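Side-chain contact in putative GAF sensor protein (Burkholderia vietnamiensis, PDB 5HL6), which probably reduces free L-methionine-(R)-S-oxide to methionine: residues A62-F67 against R163-H168. Residues are numbered along the deposited sequence; the frame is centred on the assembly and turned at random.
Sequences AGFYFF and RVFVEH
A chi1 of -66° sets CG of Phe-64 anti to its carbonyl carbon, beside the backbone N, with the side chain directed from strand 61-67 toward the helix, while Phe-165 turns CG anti to the backbone N (chi1 175°), which sends its ring out from helix 152-176 toward the sheet. The two side chains come from opposite directions, and together they bridge a strand and a helix whose nearest CA atoms, those of Phe-64 and Phe-165, are 11.0 Å apart. The leading corner of the Phe-64 ring does the touching: its CZ sits 3.7 Å above the plane of the Phe-165 ring, over the ring centre, and its CE1 lies 3.7 Å from CE2 of Phe-165. The planes are inclined at 38°, so the rings meet obliquely; the ring centroids are 4.5 Å apart. Phenylalanine suits both places because a long, flat, wholly apolar group can span the gap between sheet and helix without bringing in a polar atom that would need a partner. Two residues further along the strand, CZ of Phe-66 comes no nearer than 4.5 Å to CZ of Phe-165, a looser approach at the border of the pair.

Further aromatics surround the pair, for Phe-64 also meets the ring of Trp-140 on strand 136-144 and Phe-165 that of Phe-48 on helix 41-55. This is the hydrophobic interior of a GAF domain, where helices pack against an antiparallel sheet, here joining a central strand to the C-terminal helix. No hydrogen bond or salt bridge crosses between the two segments, so their mutual attraction rests on dispersion and on burial of carbon surface.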
loop_
_atom_site.group_PDB
_atom_site.type_symbol
_atom_site.label_atom_id
_atom_site.label_comp_id
_atom_site.label_asym_id
_atom_site.label_seq_id
_atom_site.Cartn_x
_atom_site.Cartn_y
_atom_site.Cartn_z
ATOM N N ALA B 62 -4.564 -7.974 0.719
ATOM C CA ALA B 62 -3.285 -8.497 1.197
ATOM C C ALA B 62 -2.488 -7.349 1.799
ATOM O O ALA B 62 -2.201 -6.363 1.107
ATOM C CB ALA B 62 -2.516 -9.173 0.061
ATOM N N GLY B 63 -2.142 -7.463 3.078
ATOM C CA GLY B 63 -1.440 -6.377 3.734
ATOM C C GLY B 63 -1.163 -6.672 5.194
ATOM O O GLY B 63 -1.458 -7.760 5.705
ATOM N N PHE B 64 -0.612 -5.658 5.861
ATOM C CA PHE B 64 -0.101 -5.751 7.222
ATOM C C PHE B 64 -1.008 -5.036 8.214
ATOM O O PHE B 64 -1.591 -3.997 7.903
ATOM C CB PHE B 64 1.286 -5.101 7.316
ATOM C CG PHE B 64 2.349 -5.813 6.542
ATOM C CD1 PHE B 64 3.075 -6.840 7.127
ATOM C CD2 PHE B 64 2.641 -5.442 5.240
ATOM C CE1 PHE B 64 4.068 -7.505 6.426
ATOM C CE2 PHE B 64 3.644 -6.086 4.532
ATOM C CZ PHE B 64 4.356 -7.129 5.130
ATOM N N TYR B 65 -1.094 -5.578 9.430
ATOM C CA TYR B 65 -1.466 -4.807 10.612
ATOM C C TYR B 65 -0.263 -4.832 11.539
ATOM O O TYR B 65 0.343 -5.893 11.745
ATOM C CB TYR B 65 -2.711 -5.358 11.342
ATOM C CG TYR B 65 -3.999 -5.242 10.564
ATOM C CD1 TYR B 65 -4.917 -4.238 10.843
ATOM C CD2 TYR B 65 -4.309 -6.151 9.560
ATOM C CE1 TYR B 65 -6.100 -4.134 10.129
ATOM C CE2 TYR B 65 -5.474 -6.059 8.845
ATOM C CZ TYR B 65 -6.371 -5.048 9.120
ATOM O OH TYR B 65 -7.538 -4.960 8.390
ATOM N N PHE B 66 0.105 -3.674 12.071
ATOM C CA PHE B 66 1.266 -3.572 12.944
ATOM C C PHE B 66 0.817 -3.334 14.379
ATOM O O PHE B 66 -0.055 -2.496 14.638
ATOM C CB PHE B 66 2.212 -2.464 12.463
ATOM C CG PHE B 66 2.943 -2.824 11.199
ATOM C CD1 PHE B 66 3.816 -3.906 11.181
ATOM C CD2 PHE B 66 2.752 -2.104 10.032
ATOM C CE1 PHE B 66 4.486 -4.270 10.025
ATOM C CE2 PHE B 66 3.431 -2.457 8.863
ATOM C CZ PHE B 66 4.299 -3.540 8.867
ATOM N N PHE B 67 1.408 -4.088 15.299
ATOM C CA PHE B 67 1.145 -3.937 16.722
ATOM C C PHE B 67 1.762 -2.639 17.229
ATOM O O PHE B 67 2.968 -2.414 17.068
ATOM C CB PHE B 67 1.716 -5.138 17.466
ATOM C CG PHE B 67 1.315 -5.210 18.900
ATOM C CD1 PHE B 67 -0.027 -5.286 19.256
ATOM C CD2 PHE B 67 2.273 -5.235 19.898
ATOM C CE1 PHE B 67 -0.403 -5.366 20.594
ATOM C CE2 PHE B 67 1.904 -5.321 21.234
ATOM C CZ PHE B 67 0.562 -5.381 21.580
ATOM N N ARG B 163 8.613 -14.926 6.576
ATOM C CA ARG B 163 9.982 -15.025 7.077
ATOM C C ARG B 163 10.925 -14.139 6.271
ATOM O O ARG B 163 11.857 -13.545 6.827
ATOM C CB ARG B 163 10.471 -16.474 7.055
ATOM C CG ARG B 163 9.851 -17.325 8.140
ATOM C CD ARG B 163 10.621 -18.628 8.362
ATOM N NE ARG B 163 10.409 -19.594 7.286
ATOM C CZ ARG B 163 9.333 -20.370 7.177
ATOM N NH1 ARG B 163 8.354 -20.284 8.072
ATOM N NH2 ARG B 163 9.228 -21.222 6.166
ATOM N N VAL B 164 10.703 -14.036 4.959
ATOM C CA VAL B 164 11.545 -13.159 4.148
ATOM C C VAL B 164 11.372 -11.712 4.589
ATOM O O VAL B 164 12.353 -10.983 4.781
ATOM C CB VAL B 164 11.233 -13.334 2.651
ATOM C CG1 VAL B 164 11.889 -12.225 1.844
ATOM C CG2 VAL B 164 11.720 -14.694 2.181
ATOM N N PHE B 165 10.119 -11.274 4.762
ATOM C CA PHE B 165 9.879 -9.889 5.157
ATOM C C PHE B 165 10.476 -9.602 6.524
ATOM O O PHE B 165 11.164 -8.597 6.722
ATOM C CB PHE B 165 8.377 -9.565 5.171
ATOM C CG PHE B 165 8.087 -8.181 5.689
ATOM C CD1 PHE B 165 8.235 -7.082 4.862
ATOM C CD2 PHE B 165 7.722 -7.979 7.013
ATOM C CE1 PHE B 165 8.009 -5.800 5.338
ATOM C CE2 PHE B 165 7.490 -6.704 7.491
ATOM C CZ PHE B 165 7.634 -5.615 6.650
ATOM N N VAL B 166 10.227 -10.483 7.491
ATOM C CA VAL B 166 10.744 -10.235 8.832
ATOM C C VAL B 166 12.269 -10.249 8.826
ATOM O O VAL B 166 12.913 -9.397 9.450
ATOM C CB VAL B 166 10.161 -11.263 9.822
ATOM C CG1 VAL B 166 10.827 -11.139 11.186
ATOM C CG2 VAL B 166 8.658 -11.065 9.942
ATOM N N GLU B 167 12.874 -11.190 8.098
ATOM C CA GLU B 167 14.331 -11.311 8.121
ATOM C C GLU B 167 15.012 -10.204 7.318
ATOM O O GLU B 167 15.985 -9.598 7.784
ATOM C CB GLU B 167 14.758 -12.687 7.601
ATOM N N HIS B 168 14.543 -9.940 6.102
ATOM C CA HIS B 168 15.281 -9.067 5.189
ATOM C C HIS B 168 14.742 -7.643 5.141
ATOM O O HIS B 168 15.304 -6.804 4.424
ATOM C CB HIS B 168 15.301 -9.677 3.783
ATOM C CG HIS B 168 16.060 -10.968 3.699
ATOM N ND1 HIS B 168 17.403 -11.025 3.387
ATOM C CD2 HIS B 168 15.667 -12.249 3.900
ATOM C CE1 HIS B 168 17.800 -12.285 3.390
ATOM N NE2 HIS B 168 16.768 -13.048 3.701
#